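Local coordinates for ABC transporter, solute-binding protein (PDB 6LKI) that binds alpha-D-glucose 6-phosphate and, as an extracellular lipoprotein, probably hands its solute to an ABC importer, at residues A[3-8]-A[29-34]; A[59-64]-A[216-221]; A[73-78]-A[93-98]; A[103-108]-A[177-182]; A[129-134]-A[184-189]. All coordinates share one frame; numbering follows the deposited sequence.

Interaction 1 of 5, residues A[3-8]-A[29-34]; sequences NVLTVY and VKIEIK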
# COMPACT_ATOMS: atom_id res chain seq x y z
N ASN A 3 25.61 1.24 11.18
CA ASN A 3 24.69 0.31 11.80
C ASN A 3 23.37 0.27 11.04
O ASN A 3 22.84 1.30 10.63
CB ASN A 3 24.43 0.69 13.26
CG ASN A 3 25.72 0.89 14.04
OD1 ASN A 3 26.55 -0.01 14.11
ND2 ASN A 3 25.88 2.06 14.64
N VAL A 4 22.84 -0.94 10.86
CA VAL A 4 21.60 -1.13 10.12
C VAL A 4 20.42 -0.86 11.04
O VAL A 4 20.36 -1.37 12.16
CB VAL A 4 21.54 -2.54 9.52
CG1 VAL A 4 20.16 -2.82 8.94
CG2 VAL A 4 22.62 -2.72 8.46
N LEU A 5 19.47 -0.06 10.56
CA LEU A 5 18.21 0.16 11.26
C LEU A 5 17.24 -0.95 10.88
O LEU A 5 16.94 -1.15 9.70
CB LEU A 5 17.64 1.53 10.89
CG LEU A 5 16.65 2.22 11.84
CD1 LEU A 5 16.59 3.71 11.52
CD2 LEU A 5 15.26 1.61 11.75
N THR A 6 16.73 -1.68 11.88
CA THR A 6 15.86 -2.82 11.65
C THR A 6 14.42 -2.45 11.98
O THR A 6 14.14 -1.91 13.06
CB THR A 6 16.30 -4.02 12.48
OG1 THR A 6 17.62 -4.42 12.07
CG2 THR A 6 15.35 -5.19 12.29
N VAL A 7 13.50 -2.75 11.06
CA VAL A 7 12.10 -2.39 11.19
C VAL A 7 11.25 -3.66 11.11
O VAL A 7 11.40 -4.45 10.16
CB VAL A 7 11.67 -1.39 10.10
CG1 VAL A 7 10.16 -1.22 10.10
CG2 VAL A 7 12.37 -0.06 10.30
N TYR A 8 10.38 -3.86 12.09
CA TYR A 8 9.33 -4.86 12.01
C TYR A 8 8.11 -4.24 11.35
O TYR A 8 7.70 -3.13 11.71
CB TYR A 8 8.94 -5.38 13.40
CG TYR A 8 10.07 -5.94 14.24
CD1 TYR A 8 10.85 -5.11 15.03
CD2 TYR A 8 10.32 -7.31 14.28
CE1 TYR A 8 11.87 -5.62 15.81
CE2 TYR A 8 11.33 -7.83 15.06
CZ TYR A 8 12.11 -6.98 15.82
OH TYR A 8 13.12 -7.49 16.60
N VAL A 29 21.41 5.98 6.04
CA VAL A 29 21.27 4.76 6.83
C VAL A 29 20.61 3.70 5.96
O VAL A 29 19.96 4.00 4.96
CB VAL A 29 20.45 5.01 8.12
CG1 VAL A 29 18.99 5.29 7.77
CG2 VAL A 29 20.57 3.84 9.09
N LYS A 30 20.80 2.44 6.34
CA LYS A 30 20.20 1.29 5.67
C LYS A 30 19.15 0.68 6.60
O LYS A 30 19.37 0.57 7.81
CB LYS A 30 21.30 0.29 5.26
CG LYS A 30 20.91 -1.20 5.04
CD LYS A 30 19.73 -1.36 4.07
CE LYS A 30 18.97 -2.67 4.28
NZ LYS A 30 18.21 -3.11 3.06
N ILE A 31 17.98 0.36 6.04
CA ILE A 31 16.82 -0.11 6.81
C ILE A 31 16.48 -1.52 6.35
O ILE A 31 16.05 -1.72 5.21
CB ILE A 31 15.60 0.82 6.64
CG1 ILE A 31 15.80 2.15 7.37
CG2 ILE A 31 14.31 0.13 7.13
CD1 ILE A 31 14.62 3.11 7.17
N GLU A 32 16.67 -2.49 7.25
CA GLU A 32 16.26 -3.87 7.02
C GLU A 32 14.85 -4.08 7.57
O GLU A 32 14.53 -3.61 8.67
CB GLU A 32 17.23 -4.84 7.69
CG GLU A 32 18.35 -5.32 6.79
CD GLU A 32 19.36 -6.18 7.53
OE1 GLU A 32 20.48 -6.36 7.02
OE2 GLU A 32 19.03 -6.68 8.63
N ILE A 33 14.02 -4.81 6.82
CA ILE A 33 12.62 -5.02 7.17
C ILE A 33 12.40 -6.49 7.50
O ILE A 33 12.87 -7.38 6.77
CB ILE A 33 11.68 -4.58 6.03
CG1 ILE A 33 12.11 -3.22 5.48
CG2 ILE A 33 10.25 -4.52 6.53
CD1 ILE A 33 11.26 -2.75 4.31
N LYS A 34 11.68 -6.74 8.59
CA LYS A 34 11.22 -8.08 8.96
C LYS A 34 9.71 -8.13 8.80
O LYS A 34 8.99 -7.28 9.35
CB LYS A 34 11.61 -8.42 10.40
CG LYS A 34 13.08 -8.78 10.57
CD LYS A 34 13.33 -9.43 11.93
CE LYS A 34 14.79 -9.81 12.11
NZ LYS A 34 15.02 -10.49 13.41
O HOH W 1 15.81 -8.41 14.95
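E32 O takes two donors from the neighbouring strand: V7 N at 2.7 Å, lying nearly on the line of the carbonyl, and the CA-H of T6, whose CA is 3.4 Å away. L5 O is used in the same double way, by E32 N at 2.8 Å and by the CA-H of I31. With L5 N on K30 O and K34 N on V7 O, these bonds give a regular parallel pairing of L5 with I31 through Y8 with K34. Apolar groups carry the face formed by L5, V7, I31 and I33. V7 holds CG2 beside its own backbone N (chi1 170°), which lets this methyl meet I31 CG2 at 3.7 Å, and L5 CB packs against I31 CG1. L235 of helix 232-239 covers L5 and V7 on this face. The side with T6, Y8, E32 and K34 is more polar. Near its start the stem of E32 crosses V4 at about a right angle, with CD 3.7 Å from V4 CG1. At the other end the extended K34 chain runs alongside the Y8 ring, CD being 4.0 Å from CE2. K34 NZ donates a hydrogen bond to a water (2.7 Å), which in turn donates a long bond to Y8 OH. That hydroxyl is also hydrogen-bonded to E48 and to the backbone N of G54; the long water bond is a further link. Helix 13-27 joins the two strands, making this the opening beta-alpha-beta unit of a periplasmic-binding-protein fold.

Interaction 2 of 5, residues A[59-64]-A[216-221]; sequences GGVLSE and NVDGIA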
# COMPACT_ATOMS: atom_id res chain seq x y z
N GLY A 59 3.59 -0.08 11.64
CA GLY A 59 2.32 -0.53 11.13
C GLY A 59 1.62 -1.50 12.08
O GLY A 59 2.20 -2.00 13.05
N GLY A 60 0.36 -1.77 11.76
CA GLY A 60 -0.47 -2.63 12.58
C GLY A 60 -1.21 -1.86 13.66
O GLY A 60 -0.80 -0.78 14.09
N VAL A 61 -2.32 -2.43 14.10
CA VAL A 61 -3.12 -1.82 15.16
C VAL A 61 -2.45 -2.09 16.50
O VAL A 61 -2.94 -2.89 17.31
CB VAL A 61 -4.57 -2.34 15.15
CG1 VAL A 61 -5.30 -1.83 13.92
CG2 VAL A 61 -4.59 -3.86 15.17
N LEU A 62 -1.32 -1.41 16.75
CA LEU A 62 -0.50 -1.71 17.92
C LEU A 62 -1.23 -1.37 19.21
O LEU A 62 -1.12 -2.11 20.20
CB LEU A 62 0.82 -0.94 17.83
CG LEU A 62 1.67 -1.24 16.60
CD1 LEU A 62 3.00 -0.51 16.68
CD2 LEU A 62 1.88 -2.74 16.46
N SER A 63 -1.97 -0.26 19.24
CA SER A 63 -2.67 0.12 20.46
C SER A 63 -3.74 -0.90 20.85
O SER A 63 -4.19 -0.90 22.00
CB SER A 63 -3.31 1.50 20.29
OG SER A 63 -4.40 1.46 19.38
N GLU A 64 -4.14 -1.77 19.92
CA GLU A 64 -5.16 -2.77 20.19
C GLU A 64 -4.62 -4.19 20.30
O GLU A 64 -5.34 -5.07 20.77
CB GLU A 64 -6.24 -2.73 19.10
CG GLU A 64 -6.98 -1.41 19.00
CD GLU A 64 -7.91 -1.17 20.17
OE1 GLU A 64 -8.33 -2.15 20.81
OE2 GLU A 64 -8.21 0.01 20.46
N ASN A 216 -9.38 1.24 11.88
CA ASN A 216 -8.08 0.80 12.35
C ASN A 216 -7.17 2.00 12.57
O ASN A 216 -7.01 2.84 11.68
CB ASN A 216 -7.43 -0.16 11.35
CG ASN A 216 -8.11 -1.51 11.31
OD1 ASN A 216 -8.97 -1.81 12.13
ND2 ASN A 216 -7.70 -2.34 10.36
N VAL A 217 -6.58 2.08 13.76
CA VAL A 217 -5.55 3.08 14.01
C VAL A 217 -4.20 2.37 14.01
O VAL A 217 -3.78 1.81 15.02
CB VAL A 217 -5.79 3.83 15.34
CG1 VAL A 217 -4.71 4.88 15.55
CG2 VAL A 217 -7.16 4.47 15.35
N ASP A 218 -3.53 2.38 12.86
CA ASP A 218 -2.19 1.81 12.78
C ASP A 218 -1.22 2.71 13.54
O ASP A 218 -1.38 3.93 13.60
CB ASP A 218 -1.75 1.66 11.33
CG ASP A 218 -2.44 0.50 10.63
OD1 ASP A 218 -3.44 -0.01 11.16
OD2 ASP A 218 -1.96 0.09 9.55
N GLY A 219 -0.19 2.08 14.12
CA GLY A 219 0.75 2.79 14.97
C GLY A 219 2.19 2.44 14.65
O GLY A 219 2.49 1.52 13.90
N ILE A 220 3.08 3.23 15.25
CA ILE A 220 4.52 3.01 15.21
C ILE A 220 5.02 2.95 16.65
O ILE A 220 4.59 3.74 17.49
CB ILE A 220 5.26 4.12 14.44
CG1 ILE A 220 4.67 4.28 13.03
CG2 ILE A 220 6.75 3.83 14.36
CD1 ILE A 220 5.18 5.51 12.32
N ALA A 221 5.93 2.02 16.93
CA ALA A 221 6.46 1.86 18.28
C ALA A 221 7.96 1.63 18.23
O ALA A 221 8.47 0.94 17.34
CB ALA A 221 5.78 0.70 19.01
O HOH W 2 -1.93 1.87 16.99
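The chain from G59 to S63 runs almost at right angles (96°) to strand 216-221, yet G59 N reaches G219 O at 3.0 Å and G219 N reaches G60 O at 2.9 Å. G60 O also receives the CA-H of D218. Both loop glycines have positive phi, where a side chain would press on the carbonyl before it. V61 then forms the centre of an inverse gamma turn, closed by a weak bond from L62 N back to G60 O, and stands at the N-cap of the short helix 62-65. Its CG1, held beside the backbone N (chi1 -69°), slants across N216 to touch CB at 3.7 Å and also lies 3.8 Å from D218 OD1. L62 instead sends CD1 over the strand backbone, 3.5 Å from G219 O, and on to A221 CB at 3.8 Å; G219, without a side chain, lets the base of L62 come close. Where the helix lifts away, one water spans the gap, accepting from S63 N and donating to V217 O at 2.7 Å. G60, N216 and D218 all belong to the alpha-D-glucose 6-phosphate site. The acid of D218 is tied to Y11 OH and the amide of N216 to Q144, so each polar end has a partner outside the two segments. Strand 215-223 runs here between strands 56-58 and 95-107, with T140 and Q144 of helix 140-153 packed on V61 and helix 232-239 lying against I220.

Interaction 3 of 5, residues A[73-78]-A[93-98]; sequences VPYQDT and YVTSFL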
# COMPACT_ATOMS: atom_id res chain seq x y z
N VAL A 73 9.41 1.01 24.10
CA VAL A 73 9.97 2.16 24.81
C VAL A 73 8.95 3.29 24.79
O VAL A 73 8.42 3.60 23.71
CB VAL A 73 11.31 2.61 24.18
CG1 VAL A 73 11.79 3.91 24.81
CG2 VAL A 73 12.35 1.52 24.33
N PRO A 74 8.66 3.92 25.92
CA PRO A 74 7.75 5.08 25.92
C PRO A 74 8.34 6.21 25.09
O PRO A 74 9.53 6.53 25.20
CB PRO A 74 7.65 5.46 27.40
CG PRO A 74 8.20 4.29 28.15
CD PRO A 74 9.21 3.66 27.26
N TYR A 75 7.49 6.83 24.27
CA TYR A 75 7.95 7.91 23.40
C TYR A 75 6.75 8.66 22.85
O TYR A 75 5.83 8.05 22.29
CB TYR A 75 8.80 7.36 22.25
CG TYR A 75 9.04 8.35 21.14
CD1 TYR A 75 9.92 9.41 21.31
CD2 TYR A 75 8.39 8.24 19.92
CE1 TYR A 75 10.14 10.33 20.30
CE2 TYR A 75 8.60 9.15 18.91
CZ TYR A 75 9.48 10.19 19.10
OH TYR A 75 9.70 11.11 18.09
N GLN A 76 6.76 9.98 23.01
CA GLN A 76 5.75 10.85 22.41
C GLN A 76 6.47 12.06 21.83
O GLN A 76 7.03 12.86 22.58
CB GLN A 76 4.70 11.28 23.44
CG GLN A 76 3.80 12.41 22.94
CD GLN A 76 3.00 13.06 24.05
OE1 GLN A 76 2.21 12.41 24.73
NE2 GLN A 76 3.20 14.36 24.24
N ASP A 77 6.46 12.19 20.51
CA ASP A 77 7.06 13.36 19.89
C ASP A 77 6.28 14.61 20.28
O ASP A 77 5.06 14.55 20.49
CB ASP A 77 7.15 13.20 18.37
CG ASP A 77 5.79 13.26 17.67
OD1 ASP A 77 4.96 14.13 18.00
OD2 ASP A 77 5.57 12.44 16.75
N THR A 78 6.99 15.72 20.42
CA THR A 78 6.33 16.97 20.79
C THR A 78 5.36 17.44 19.72
O THR A 78 4.46 18.23 20.02
CB THR A 78 7.37 18.06 21.07
OG1 THR A 78 7.97 18.49 19.84
CG2 THR A 78 8.45 17.55 22.01
N TYR A 93 3.63 4.05 24.60
CA TYR A 93 4.64 3.41 23.77
C TYR A 93 4.23 3.29 22.31
O TYR A 93 4.96 2.66 21.53
CB TYR A 93 4.97 2.02 24.33
CG TYR A 93 3.76 1.20 24.70
CD1 TYR A 93 3.06 0.49 23.73
CD2 TYR A 93 3.31 1.12 26.01
CE1 TYR A 93 1.95 -0.27 24.06
CE2 TYR A 93 2.20 0.36 26.35
CZ TYR A 93 1.53 -0.33 25.37
OH TYR A 93 0.42 -1.08 25.69
N VAL A 94 3.10 3.87 21.91
CA VAL A 94 2.64 3.82 20.53
C VAL A 94 2.42 5.25 20.04
O VAL A 94 1.89 6.09 20.77
CB VAL A 94 1.35 2.99 20.39
CG1 VAL A 94 0.80 3.08 18.97
CG2 VAL A 94 1.61 1.54 20.75
N THR A 95 2.84 5.52 18.81
CA THR A 95 2.52 6.75 18.11
C THR A 95 1.55 6.41 16.98
O THR A 95 1.85 5.56 16.14
CB THR A 95 3.78 7.41 17.54
OG1 THR A 95 4.63 7.84 18.61
CG2 THR A 95 3.40 8.62 16.68
N SER A 96 0.39 7.07 16.98
CA SER A 96 -0.58 6.84 15.92
C SER A 96 -0.00 7.24 14.57
O SER A 96 0.70 8.25 14.45
CB SER A 96 -1.87 7.62 16.20
OG SER A 96 -2.50 7.14 17.38
N PHE A 97 -0.30 6.44 13.55
CA PHE A 97 0.39 6.52 12.26
C PHE A 97 -0.58 6.74 11.10
O PHE A 97 -0.49 7.76 10.41
CB PHE A 97 1.22 5.25 12.05
CG PHE A 97 1.84 5.13 10.69
CD1 PHE A 97 2.54 6.18 10.12
CD2 PHE A 97 1.73 3.94 9.98
CE1 PHE A 97 3.11 6.06 8.87
CE2 PHE A 97 2.30 3.81 8.73
CZ PHE A 97 2.99 4.87 8.17
N LEU A 98 -1.51 5.81 10.87
CA LEU A 98 -2.46 5.91 9.77
C LEU A 98 -3.81 5.39 10.23
O LEU A 98 -3.91 4.62 11.19
CB LEU A 98 -1.99 5.13 8.53
CG LEU A 98 -0.86 5.71 7.69
CD1 LEU A 98 -0.45 4.74 6.60
CD2 LEU A 98 -1.26 7.05 7.09
O HOH W 3 7.27 3.84 21.18
O HOH W 4 5.46 6.11 20.56
O HOH W 5 2.85 7.92 22.21
O HOH W 6 4.14 10.14 19.60
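Two torsions set the meeting of Y75 and T95: the tyrosine ring swings opposite its backbone N (chi1 167°), while T95 places OG1 beside its own N (chi1 -65°). The hydroxyl thus comes to the ring obliquely, 4.0 Å from Y75 CD2, and lies too far from Y75 O for a direct bond. A water bridges them instead, donating to Y75 O at 2.6 Å and sitting 2.7 Å from T95 OG1. The same OG1 is 2.6 Å from a second water, which accepts from D77 N, so a single hydroxyl serves two waters that lead to different residues of the loop. D77 N itself lies above one face of the Y75 ring, displaced toward the rim. Further back the chains approach by their main chains, P74 CA being 4.1 Å from Y93 CA. Beside that point a third water donates to both V73 O and Y93 O, at 2.8 and 2.6 Å. The ring of Y93 leads away from this seam, toward I66 and P69. V73 pairs with L222 and T95 with I220 by backbone bonds, so both chains run one after the other along the same edge of strand 215-223, and V236 and Q237 of helix 232-239 pack on Y75. The loop is also held directly, by a backbone bond of Y75 with K92, but between these two segments the polar links run through water.

Interaction 4 of 5, residues A[103-108]-A[177-182]; sequences VIVVNS and EDVAKG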
# COMPACT_ATOMS: atom_id res chain seq x y z
N VAL A 103 -14.06 -2.69 6.23
CA VAL A 103 -15.18 -2.62 5.30
C VAL A 103 -15.79 -4.00 5.10
O VAL A 103 -15.17 -5.03 5.37
CB VAL A 103 -14.78 -2.05 3.92
CG1 VAL A 103 -14.11 -0.68 4.05
CG2 VAL A 103 -13.88 -3.03 3.17
N ILE A 104 -17.03 -3.99 4.64
CA ILE A 104 -17.63 -5.15 3.98
C ILE A 104 -17.39 -4.99 2.49
O ILE A 104 -17.71 -3.94 1.91
CB ILE A 104 -19.13 -5.26 4.30
CG1 ILE A 104 -19.35 -5.48 5.79
CG2 ILE A 104 -19.76 -6.38 3.49
CD1 ILE A 104 -20.79 -5.33 6.21
N VAL A 105 -16.82 -6.01 1.86
CA VAL A 105 -16.65 -6.02 0.41
C VAL A 105 -17.76 -6.88 -0.19
O VAL A 105 -18.07 -7.95 0.33
CB VAL A 105 -15.25 -6.51 0.01
CG1 VAL A 105 -15.02 -7.95 0.43
CG2 VAL A 105 -15.04 -6.34 -1.48
N VAL A 106 -18.37 -6.38 -1.26
CA VAL A 106 -19.53 -7.02 -1.88
C VAL A 106 -19.21 -7.31 -3.33
O VAL A 106 -18.69 -6.44 -4.05
CB VAL A 106 -20.79 -6.14 -1.76
CG1 VAL A 106 -21.98 -6.80 -2.45
CG2 VAL A 106 -21.11 -5.86 -0.30
N ASN A 107 -19.52 -8.53 -3.78
CA ASN A 107 -19.37 -8.90 -5.18
C ASN A 107 -20.56 -8.37 -5.97
O ASN A 107 -21.70 -8.80 -5.74
CB ASN A 107 -19.26 -10.42 -5.32
CG ASN A 107 -18.97 -10.85 -6.74
OD1 ASN A 107 -19.79 -10.66 -7.63
ND2 ASN A 107 -17.80 -11.45 -6.95
N SER A 108 -20.30 -7.43 -6.88
CA SER A 108 -21.38 -6.79 -7.62
C SER A 108 -21.95 -7.67 -8.73
O SER A 108 -23.07 -7.41 -9.19
CB SER A 108 -20.91 -5.46 -8.21
OG SER A 108 -19.78 -5.63 -9.05
N GLU A 177 -9.78 -11.89 -2.08
CA GLU A 177 -9.54 -12.64 -3.31
C GLU A 177 -10.73 -13.51 -3.66
O GLU A 177 -11.18 -13.54 -4.82
CB GLU A 177 -8.28 -13.50 -3.17
CG GLU A 177 -8.06 -14.45 -4.33
CD GLU A 177 -6.74 -15.19 -4.26
OE1 GLU A 177 -5.95 -14.90 -3.34
OE2 GLU A 177 -6.50 -16.05 -5.12
N ASP A 178 -11.27 -14.24 -2.68
CA ASP A 178 -12.38 -15.15 -2.96
C ASP A 178 -13.68 -14.41 -3.20
O ASP A 178 -14.52 -14.88 -3.98
CB ASP A 178 -12.53 -16.15 -1.81
CG ASP A 178 -11.45 -17.21 -1.82
OD1 ASP A 178 -10.64 -17.22 -2.78
OD2 ASP A 178 -11.41 -18.03 -0.88
N VAL A 179 -13.88 -13.26 -2.56
CA VAL A 179 -15.05 -12.44 -2.87
C VAL A 179 -14.94 -11.87 -4.27
O VAL A 179 -15.88 -11.93 -5.07
CB VAL A 179 -15.23 -11.33 -1.82
CG1 VAL A 179 -16.25 -10.31 -2.30
CG2 VAL A 179 -15.67 -11.93 -0.48
N ALA A 180 -13.76 -11.32 -4.61
CA ALA A 180 -13.58 -10.71 -5.92
C ALA A 180 -13.73 -11.73 -7.04
O ALA A 180 -14.25 -11.41 -8.11
CB ALA A 180 -12.21 -10.03 -6.00
N LYS A 181 -13.29 -12.96 -6.81
CA LYS A 181 -13.37 -14.00 -7.83
C LYS A 181 -14.72 -14.71 -7.85
O LYS A 181 -14.90 -15.61 -8.68
CB LYS A 181 -12.24 -15.02 -7.63
CG LYS A 181 -10.88 -14.47 -8.04
CD LYS A 181 -9.76 -15.48 -7.82
CE LYS A 181 -8.42 -14.89 -8.24
NZ LYS A 181 -7.28 -15.80 -7.93
N GLY A 182 -15.65 -14.33 -6.99
CA GLY A 182 -17.00 -14.86 -7.06
C GLY A 182 -17.28 -16.09 -6.23
O GLY A 182 -18.35 -16.70 -6.40
O HOH W 7 -16.78 -12.50 -9.24
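The carboxamide of N107 lies flat with V179 O exactly in its plane: ND2 gives that carbonyl a hydrogen bond of 2.7 Å, nearly straight at 171°. The second N-H of ND2 points to a water, also at 2.7 Å, which donates in turn to A180 O. With both N-H groups used and OD1 bonded to the backbone N of L110, and weakly to that of D109, the amide has little freedom to turn. A chi1 of -175° carries it out from the strand toward the helix. V179 O is shared, for G182 N also donates to it at 3.1 Å as part of the Schellman motif that ends helix 172-180, and the CA of G182 passes 3.5 Å from N107 ND2. Below this polar grip, V105 and V179 meet tip to tip through their CG1 methyls (3.8 Å). On the far side of the helix K181 NZ and E177 OE2 form a salt bridge along the last turn. N107 is thereby a linker between two helix termini: its oxygen caps the start of helix 108-111 where strand 95-107 ends, and its nitrogen hydrogen-bonds to a carbonyl in the last turn of helix 172-180, a strand-to-helix junction within the alpha/beta fold.

Interaction 5 of 5, residues A[129-134]-A[184-189]; sequences GKIAYS and YYAGLS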
# COMPACT_ATOMS: atom_id res chain seq x y z
N GLY A 129 -23.68 -19.16 4.71
CA GLY A 129 -22.61 -19.93 4.10
C GLY A 129 -22.05 -19.35 2.82
O GLY A 129 -21.21 -19.99 2.19
N LYS A 130 -22.48 -18.15 2.43
CA LYS A 130 -22.04 -17.53 1.19
C LYS A 130 -21.21 -16.27 1.41
O LYS A 130 -20.99 -15.52 0.46
CB LYS A 130 -23.25 -17.21 0.31
CG LYS A 130 -24.18 -18.39 0.08
CD LYS A 130 -23.66 -19.31 -1.00
CE LYS A 130 -24.47 -19.17 -2.28
NZ LYS A 130 -23.88 -19.96 -3.40
N ILE A 131 -20.77 -16.03 2.64
CA ILE A 131 -19.94 -14.88 2.98
C ILE A 131 -18.76 -15.39 3.81
O ILE A 131 -18.79 -16.49 4.35
CB ILE A 131 -20.73 -13.80 3.74
CG1 ILE A 131 -21.40 -14.40 4.97
CG2 ILE A 131 -21.78 -13.18 2.84
CD1 ILE A 131 -22.14 -13.39 5.82
N ALA A 132 -17.72 -14.56 3.90
CA ALA A 132 -16.47 -15.01 4.50
C ALA A 132 -15.86 -13.92 5.37
O ALA A 132 -16.14 -12.73 5.22
CB ALA A 132 -15.47 -15.45 3.43
N TYR A 133 -15.00 -14.36 6.29
CA TYR A 133 -14.19 -13.48 7.12
C TYR A 133 -12.92 -14.23 7.48
O TYR A 133 -12.78 -15.42 7.21
CB TYR A 133 -14.95 -13.03 8.38
CG TYR A 133 -15.17 -14.15 9.38
CD1 TYR A 133 -16.17 -15.09 9.18
CD2 TYR A 133 -14.37 -14.26 10.51
CE1 TYR A 133 -16.37 -16.11 10.09
CE2 TYR A 133 -14.57 -15.28 11.43
CZ TYR A 133 -15.57 -16.21 11.21
OH TYR A 133 -15.78 -17.23 12.11
N SER A 134 -11.99 -13.52 8.12
CA SER A 134 -10.70 -14.08 8.49
C SER A 134 -10.64 -14.35 9.99
O SER A 134 -11.26 -13.65 10.79
CB SER A 134 -9.55 -13.14 8.08
OG SER A 134 -9.80 -11.81 8.50
N TYR A 184 -17.60 -16.01 -2.92
CA TYR A 184 -18.48 -15.55 -1.86
C TYR A 184 -19.20 -14.28 -2.31
O TYR A 184 -18.68 -13.51 -3.13
CB TYR A 184 -17.71 -15.27 -0.57
CG TYR A 184 -16.98 -16.48 -0.03
CD1 TYR A 184 -17.67 -17.53 0.55
CD2 TYR A 184 -15.59 -16.57 -0.13
CE1 TYR A 184 -17.00 -18.64 1.03
CE2 TYR A 184 -14.92 -17.68 0.35
CZ TYR A 184 -15.63 -18.71 0.93
OH TYR A 184 -14.96 -19.82 1.40
N TYR A 185 -20.41 -14.08 -1.77
CA TYR A 185 -21.17 -12.88 -2.10
C TYR A 185 -20.58 -11.65 -1.43
O TYR A 185 -20.62 -10.55 -1.99
CB TYR A 185 -22.63 -13.05 -1.67
CG TYR A 185 -23.48 -13.84 -2.64
CD1 TYR A 185 -23.13 -15.12 -3.04
CD2 TYR A 185 -24.66 -13.30 -3.15
CE1 TYR A 185 -23.91 -15.84 -3.92
CE2 TYR A 185 -25.45 -14.01 -4.03
CZ TYR A 185 -25.07 -15.28 -4.41
OH TYR A 185 -25.86 -15.99 -5.29
N ALA A 186 -20.04 -11.80 -0.22
CA ALA A 186 -19.51 -10.68 0.53
C ALA A 186 -18.46 -11.18 1.51
O ALA A 186 -18.35 -12.38 1.78
CB ALA A 186 -20.62 -9.91 1.26
N GLY A 187 -17.68 -10.24 2.05
CA GLY A 187 -16.63 -10.59 2.98
C GLY A 187 -16.21 -9.41 3.82
O GLY A 187 -16.45 -8.25 3.47
N LEU A 188 -15.58 -9.72 4.95
CA LEU A 188 -15.09 -8.71 5.89
C LEU A 188 -13.61 -8.46 5.61
O LEU A 188 -12.78 -9.35 5.80
CB LEU A 188 -15.30 -9.16 7.33
CG LEU A 188 -16.71 -9.56 7.75
CD1 LEU A 188 -16.79 -9.71 9.27
CD2 LEU A 188 -17.75 -8.56 7.25
N SER A 189 -13.29 -7.24 5.19
CA SER A 189 -11.94 -6.90 4.75
C SER A 189 -11.61 -5.50 5.26
O SER A 189 -12.15 -5.04 6.26
CB SER A 189 -11.84 -7.03 3.21
OG SER A 189 -10.53 -6.79 2.75
O HOH W 8 -25.32 -18.34 -5.83
O HOH W 9 -11.96 -10.56 8.30
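Parallel pairing of strands 131-134 and 186-190 forms part of the alpha/beta core that includes helices 140-153 and 172-180. Where it begins, K130 O accepts Y185 N at 2.7 Å, the donor almost in line with the carbonyl. The same oxygen lies in the plane of the Y184 ring, at its edge. One face of that ring is taken by A132, whose CB stands 3.8 Å from the centroid and 12° off the normal, a CH-pi contact. Y184 gets there by turning CG beside its backbone N (chi1 -59°), which folds the ring under the other strand, where M167 and L169 of strand 167-169 also meet it. Strand 131-134 is thus flanked by 167-169 and 186-190, and helix 172-180 connects the two flanking strands in a beta-alpha-beta crossover that leaves room for 131-134 between them. Farther along, A132 N bonds to A186 O and L188 N to A132 O, both at 3.1 Å and both somewhat bent. A186 N, though buried, has no partner in the model. On the other face I131 CG2 touches A186 CB, and L188 CD1 rests on Y133 CB (3.9 Å). K130 runs alongside the Y185 ring, CE 3.8 Å from CE1, to a water that Y185 OH also contacts. Another water donates to L188 O and lies 2.5 Å from S134 OG, a hydroxyl hydrogen-bonded as well to T139 and T172 of the malonate pocket.

How the interactions relate
Five contacts gather in two groups joined by the long strand 95-107, which interactions 3 and 4 use at its opposite ends, their centres about 35 Å apart. Interactions 2 and 3 touch, their centres about 10 Å apart: D218 O is 2.7 Å from F97 N, and I220 N 2.8 Å from T95 O. Interactions 4 and 5 are closer still, about 7 Å between centres, with V105 N 2.8 Å from G187 O. The centres of interactions 1 and 4 are about 36 Å apart, and interaction 5 is just as remote from interaction 1. The sugar-phosphate site spans the division: interaction 2 supplies G60, N216 and D218, while L188 of interaction 5 has its side chain about 6 Å from that of T141.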